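Local coordinates for Beta/gamma crystallin domain-containing protein 1 (Homo sapiens, PDB 3CW3) that may suppress malignant melanoma, perhaps through the cytoskeleton, and is represented here by a single beta/gamma-crystallin domain, at residues A[20-26]-A[89-94]; A[32-38]-A[60-66]. Numbering follows the deposited sequence.

Contact 1: residues A[20-26]-A[89-94]; sequences SDIQDCS and IGSIRH
Segment 20-26 is an irregular loop, extended over 20-22 and turning at Q23 and again at C25-S26. It runs roughly antiparallel to 89-94, with end-to-end directions 165° apart. CA-CA distances are 4.8 Å for D21-R93, 5.2 Å for I22-I92 and 4.7 Å for D24-S91. The single bridge is the hydrogen-bonded pair I22-I92, where I22 N to I92 O and I92 N to I22 O are both 2.9 Å. Past Q23 (phi/psi -70/-17), C25 N is hydrogen-bonded to G90 O at 2.8 Å. G90 and S91 both face Y46, a classic beta bulge. In the beta/gamma-crystallin fold the two Greek keys exchange their third strands, so loop 20-26, in the third-strand position of the first key, edges the sheet of the second beside its last strand, 91-95.

D21 (chi1 m) closes one end. Its OD1 accepts from H94 N at 2.6 Å and forms a salt bridge with R93 NH1 at 2.9 Å. Water 1 links D21 OD2 (2.6 Å) to H94 O (2.7 Å). The H94 ring stacks on W43. C25 (chi1 m) points toward 89-94, with SG 3.6 Å from I92 CG1. S91 OG is hydrogen-bonded to Q48 O and F51 N. An Asx turn shapes the other end: D24 OD1 accepts from S26 N (2.8 Å) and S26 OG (2.6 Å). Water 2 joins C25 O (2.8 Å) to I89 N (2.9 Å).

Contact 2: residues A[32-38]-A[60-66]; sequences PVILIKV and EGELELS
Strands 33-38 and 61-66 are antiparallel neighbours. Their axes approach to 4.6 Å, and their directions differ by 152°. Three hydrogen-bonded pairs set the register. For I34-L65, I34 N to L65 O is 2.9 Å and L65 N to I34 O is 2.7 Å, the latter bent to 134°. For I36-L63, I36 N to L63 O is 2.8 Å and L63 N to I36 O is 2.9 Å. For V38-G61, V38 N to G61 O is 2.8 Å and G61 N to V38 O is 3.0 Å. G61 has phi/psi of 143/-178, a conformation that calls for glycine.

The non-hydrogen-bonded pairs L35-E64 and K37-E62 have CA atoms 4.4 Å apart. The backbones of L35 and K37 bond instead to Y6 and V4 of strand 2-6. S66 O takes a hydrogen bond with a glycerol, probably from the crystallisation liquor.

I34, I36, V38, L63 and L65 point to one face. I34 CG1 is 3.8 Å from L65 CB, and I36 and L63 meet L58 of the second sheet. L35, K37, E62 and E64 point to the other face. There K37, with chi1 to chi3 all t and chi4 p, forms a salt bridge from NZ to E62 OE2 at 2.9 Å. Such pairing of the last strand of one Greek key with a strand lent by the next is typical of the beta/gamma-crystallin sandwich.

How the contacts relate
The two contacts use different strands but are counterparts. Contact 1 brings a piece of the first Greek key to the last strand of the second. Contact 2 brings strand 61-66 of the second to the last strand of the first. They lie on opposite sides of the chain's centre, with their own centres about 15 Å apart. Both are partly buried. Contact 2 is the more regular and larger, burying 650 Å² against 475 Å², and its apolar face looks into the sandwich. Contact 1 relies more on single polar links, bridging waters and turns. Each has one acid-base salt bridge, but only in contact 1 does that acid also bind backbone across the contact.

Contact 1: residues A[20-26]-A[89-94]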
loop_
_atom_site.group_PDB
_atom_site.type_symbol
_atom_site.label_atom_id
_atom_site.label_comp_id
_atom_site.label_asym_id
_atom_site.label_seq_id
_atom_site.Cartn_x
_atom_site.Cartn_y
_atom_site.Cartn_z
ATOM N N SER A 20 5.953 11.302 5.843
ATOM C CA SER A 20 5.200 12.407 5.262
ATOM C C SER A 20 4.500 12.040 3.965
ATOM O O SER A 20 4.656 10.932 3.451
ATOM C CB SER A 20 6.153 13.569 4.994
ATOM O OG SER A 20 7.211 13.137 4.153
ATOM N N ASP A 21 3.728 12.992 3.444
ATOM C CA ASP A 21 3.016 12.809 2.185
ATOM C C ASP A 21 3.999 12.520 1.057
ATOM O O ASP A 21 5.061 13.139 0.976
ATOM C CB ASP A 21 2.256 14.081 1.797
ATOM C CG ASP A 21 1.115 14.393 2.731
ATOM O OD1 ASP A 21 0.208 13.549 2.861
ATOM O OD2 ASP A 21 1.123 15.490 3.328
ATOM N N ILE A 22 3.638 11.582 0.190
ATOM C CA ILE A 22 4.448 11.273 -0.978
ATOM C C ILE A 22 3.441 11.321 -2.132
ATOM O O ILE A 22 2.606 10.422 -2.272
ATOM C CB ILE A 22 5.092 9.870 -0.895
ATOM C CG1 ILE A 22 6.023 9.783 0.324
ATOM C CG2 ILE A 22 5.886 9.598 -2.170
ATOM C CD1 ILE A 22 7.275 10.658 0.220
ATOM N N GLN A 23 3.511 12.376 -2.940
ATOM C CA GLN A 23 2.587 12.557 -4.061
ATOM C C GLN A 23 2.777 11.580 -5.208
ATOM O O GLN A 23 1.905 11.444 -6.056
ATOM C CB GLN A 23 2.687 13.975 -4.624
ATOM C CG GLN A 23 2.311 15.065 -3.649
ATOM C CD GLN A 23 2.264 16.426 -4.310
ATOM O OE1 GLN A 23 3.077 16.728 -5.189
ATOM N NE2 GLN A 23 1.318 17.262 -3.883
ATOM N N ASP A 24 3.925 10.918 -5.253
ATOM C CA ASP A 24 4.168 9.955 -6.318
ATOM C C ASP A 24 5.118 8.854 -5.861
ATOM O O ASP A 24 6.326 9.079 -5.730
ATOM C CB ASP A 24 4.740 10.655 -7.554
ATOM C CG ASP A 24 4.800 9.739 -8.765
ATOM O OD1 ASP A 24 4.696 8.507 -8.584
ATOM O OD2 ASP A 24 4.957 10.248 -9.898
ATOM N N CYS A 25 4.556 7.671 -5.619
ATOM C CA CYS A 25 5.315 6.493 -5.191
ATOM C C CYS A 25 5.355 5.485 -6.337
ATOM O O CYS A 25 5.812 4.356 -6.152
ATOM C CB CYS A 25 4.626 5.783 -4.015
ATOM S SG CYS A 25 4.144 6.779 -2.615
ATOM N N SER A 26 4.871 5.881 -7.510
ATOM C CA SER A 26 4.804 4.958 -8.642
ATOM C C SER A 26 6.128 4.386 -9.144
ATOM O O SER A 26 6.137 3.341 -9.793
ATOM C CB SER A 26 4.046 5.602 -9.812
ATOM O OG SER A 26 4.784 6.655 -10.401
ATOM N N ILE A 89 2.048 1.286 -5.674
ATOM C CA ILE A 89 1.356 2.334 -4.932
ATOM C C ILE A 89 1.586 3.651 -5.670
ATOM O O ILE A 89 2.728 4.006 -5.980
ATOM C CB ILE A 89 1.895 2.447 -3.482
ATOM C CG1 ILE A 89 1.671 1.129 -2.737
ATOM C CG2 ILE A 89 1.191 3.579 -2.748
ATOM C CD1 ILE A 89 2.245 1.114 -1.329
ATOM N N GLY A 90 0.500 4.367 -5.959
ATOM C CA GLY A 90 0.604 5.628 -6.678
ATOM C C GLY A 90 1.039 6.802 -5.820
ATOM O O GLY A 90 1.851 7.626 -6.237
ATOM N N SER A 91 0.487 6.888 -4.621
ATOM C CA SER A 91 0.821 7.967 -3.704
ATOM C C SER A 91 0.360 7.597 -2.307
ATOM O O SER A 91 -0.523 6.753 -2.137
ATOM C CB SER A 91 0.171 9.284 -4.161
ATOM O OG SER A 91 -1.206 9.116 -4.460
ATOM N N ILE A 92 0.976 8.220 -1.311
ATOM C CA ILE A 92 0.652 7.955 0.082
ATOM C C ILE A 92 0.347 9.278 0.772
ATOM O O ILE A 92 1.170 10.200 0.767
ATOM C CB ILE A 92 1.837 7.240 0.789
ATOM C CG1 ILE A 92 2.019 5.844 0.184
ATOM C CG2 ILE A 92 1.601 7.176 2.285
ATOM C CD1 ILE A 92 3.190 5.047 0.761
ATOM N N ARG A 93 -0.847 9.366 1.349
ATOM C CA ARG A 93 -1.275 10.574 2.034
ATOM C C ARG A 93 -1.149 10.432 3.545
ATOM O O ARG A 93 -1.624 9.464 4.142
ATOM C CB ARG A 93 -2.727 10.894 1.667
ATOM C CG ARG A 93 -3.216 12.256 2.153
ATOM C CD ARG A 93 -2.791 13.378 1.204
ATOM N NE ARG A 93 -3.487 14.628 1.513
ATOM C CZ ARG A 93 -3.165 15.447 2.512
ATOM N NH1 ARG A 93 -2.141 15.164 3.312
ATOM N NH2 ARG A 93 -3.882 16.544 2.723
ATOM N N HIS A 94 -0.500 11.418 4.153
ATOM C CA HIS A 94 -0.288 11.463 5.592
ATOM C C HIS A 94 -1.458 12.242 6.188
ATOM O O HIS A 94 -1.528 13.466 6.066
ATOM C CB HIS A 94 1.052 12.159 5.873
ATOM C CG HIS A 94 1.385 12.292 7.325
ATOM N ND1 HIS A 94 0.927 11.412 8.282
ATOM C CD2 HIS A 94 2.174 13.180 7.977
ATOM C CE1 HIS A 94 1.419 11.751 9.459
ATOM N NE2 HIS A 94 2.179 12.820 9.302
HETATM O O HOH W 1 0.136 15.548 5.759
HETATM O O HOH W 2 4.881 1.703 -6.057
#

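Contact 2: residues A[32-38]-A[60-66]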
loop_
_atom_site.group_PDB
_atom_site.type_symbol
_atom_site.label_atom_id
_atom_site.label_comp_id
_atom_site.label_asym_id
_atom_site.label_seq_id
_atom_site.Cartn_x
_atom_site.Cartn_y
_atom_site.Cartn_z
ATOM N N PRO A 32 5.196 -8.704 -4.777
ATOM C CA PRO A 32 3.800 -9.154 -4.893
ATOM C C PRO A 32 3.086 -9.142 -3.545
ATOM O O PRO A 32 1.865 -8.977 -3.469
ATOM C CB PRO A 32 3.939 -10.563 -5.457
ATOM C CG PRO A 32 5.195 -10.470 -6.286
ATOM C CD PRO A 32 6.114 -9.693 -5.371
ATOM N N VAL A 33 3.859 -9.330 -2.484
ATOM C CA VAL A 33 3.314 -9.334 -1.136
ATOM C C VAL A 33 4.177 -8.449 -0.245
ATOM O O VAL A 33 5.369 -8.705 -0.062
ATOM C CB VAL A 33 3.282 -10.761 -0.547
ATOM C CG1 VAL A 33 2.707 -10.730 0.865
ATOM C CG2 VAL A 33 2.457 -11.675 -1.442
ATOM N N ILE A 34 3.572 -7.403 0.302
ATOM C CA ILE A 34 4.293 -6.488 1.171
ATOM C C ILE A 34 3.539 -6.322 2.478
ATOM O O ILE A 34 2.332 -6.565 2.555
ATOM C CB ILE A 34 4.460 -5.097 0.514
ATOM C CG1 ILE A 34 3.084 -4.487 0.230
ATOM C CG2 ILE A 34 5.266 -5.219 -0.777
ATOM C CD1 ILE A 34 3.139 -3.099 -0.373
ATOM N N LEU A 35 4.262 -5.923 3.514
ATOM C CA LEU A 35 3.649 -5.702 4.812
ATOM C C LEU A 35 3.663 -4.203 5.078
ATOM O O LEU A 35 4.728 -3.586 5.132
ATOM C CB LEU A 35 4.430 -6.434 5.906
ATOM C CG LEU A 35 3.890 -6.283 7.331
ATOM C CD1 LEU A 35 2.506 -6.918 7.428
ATOM C CD2 LEU A 35 4.855 -6.940 8.309
ATOM N N ILE A 36 2.475 -3.622 5.204
ATOM C CA ILE A 36 2.334 -2.201 5.485
ATOM C C ILE A 36 2.069 -2.116 6.979
ATOM O O ILE A 36 1.083 -2.667 7.469
ATOM C CB ILE A 36 1.118 -1.576 4.762
ATOM C CG1 ILE A 36 1.215 -1.786 3.246
ATOM C CG2 ILE A 36 1.029 -0.095 5.103
ATOM C CD1 ILE A 36 2.438 -1.172 2.595
ATOM N N LYS A 37 2.946 -1.434 7.704
ATOM C CA LYS A 37 2.780 -1.307 9.140
ATOM C C LYS A 37 2.610 0.142 9.571
ATOM O O LYS A 37 3.578 0.909 9.608
ATOM C CB LYS A 37 3.984 -1.924 9.864
ATOM C CG LYS A 37 3.887 -1.874 11.385
ATOM C CD LYS A 37 5.078 -2.564 12.044
ATOM C CE LYS A 37 5.008 -2.464 13.562
ATOM N NZ LYS A 37 3.780 -3.113 14.095
ATOM N N VAL A 38 1.375 0.527 9.875
ATOM C CA VAL A 38 1.131 1.881 10.346
ATOM C C VAL A 38 1.497 1.837 11.824
ATOM O O VAL A 38 0.803 1.214 12.630
ATOM C CB VAL A 38 -0.354 2.304 10.182
ATOM C CG1 VAL A 38 -0.605 3.625 10.904
ATOM C CG2 VAL A 38 -0.691 2.462 8.704
ATOM N N GLU A 60 -3.631 2.716 12.642
ATOM C CA GLU A 60 -2.614 1.919 13.318
ATOM C C GLU A 60 -2.825 0.414 13.164
ATOM O O GLU A 60 -3.919 -0.104 13.399
ATOM C CB GLU A 60 -2.574 2.293 14.803
ATOM C CG GLU A 60 -1.515 1.566 15.602
ATOM C CD GLU A 60 -1.465 2.038 17.046
ATOM O OE1 GLU A 60 -0.695 1.459 17.840
ATOM O OE2 GLU A 60 -2.194 2.995 17.380
ATOM N N GLY A 61 -1.771 -0.287 12.763
ATOM C CA GLY A 61 -1.875 -1.722 12.589
ATOM C C GLY A 61 -1.088 -2.242 11.406
ATOM O O GLY A 61 -0.415 -1.478 10.715
ATOM N N GLU A 62 -1.174 -3.546 11.172
ATOM C CA GLU A 62 -0.456 -4.178 10.071
ATOM C C GLU A 62 -1.382 -4.760 9.022
ATOM O O GLU A 62 -2.422 -5.340 9.343
ATOM C CB GLU A 62 0.445 -5.292 10.598
ATOM C CG GLU A 62 1.772 -4.820 11.142
ATOM C CD GLU A 62 2.543 -5.938 11.817
ATOM O OE1 GLU A 62 2.458 -7.092 11.339
ATOM O OE2 GLU A 62 3.239 -5.658 12.819
ATOM N N LEU A 63 -0.992 -4.605 7.762
ATOM C CA LEU A 63 -1.773 -5.131 6.653
ATOM C C LEU A 63 -0.849 -5.738 5.612
ATOM O O LEU A 63 0.039 -5.069 5.083
ATOM C CB LEU A 63 -2.604 -4.022 6.000
ATOM C CG LEU A 63 -3.422 -4.438 4.767
ATOM C CD1 LEU A 63 -4.496 -5.441 5.157
ATOM C CD2 LEU A 63 -4.059 -3.210 4.149
ATOM N N GLU A 64 -1.044 -7.019 5.330
ATOM C CA GLU A 64 -0.236 -7.678 4.321
ATOM C C GLU A 64 -0.939 -7.370 3.009
ATOM O O GLU A 64 -1.990 -7.938 2.710
ATOM C CB GLU A 64 -0.187 -9.186 4.564
ATOM C CG GLU A 64 0.689 -9.937 3.579
ATOM C CD GLU A 64 0.881 -11.390 3.967
ATOM O OE1 GLU A 64 1.493 -11.650 5.026
ATOM O OE2 GLU A 64 0.417 -12.272 3.214
ATOM N N LEU A 65 -0.370 -6.450 2.239
ATOM C CA LEU A 65 -0.964 -6.052 0.973
ATOM C C LEU A 65 -0.473 -6.883 -0.196
ATOM O O LEU A 65 0.703 -7.236 -0.277
ATOM C CB LEU A 65 -0.677 -4.575 0.686
ATOM C CG LEU A 65 -1.888 -3.687 0.392
ATOM C CD1 LEU A 65 -1.409 -2.379 -0.208
ATOM C CD2 LEU A 65 -2.839 -4.385 -0.559
ATOM N N SER A 66 -1.392 -7.175 -1.108
ATOM C CA SER A 66 -1.101 -7.959 -2.297
ATOM C C SER A 66 -2.281 -7.809 -3.251
ATOM O O SER A 66 -3.280 -7.158 -2.923
ATOM C CB SER A 66 -0.948 -9.435 -1.932
ATOM O OG SER A 66 -2.184 -9.957 -1.463
#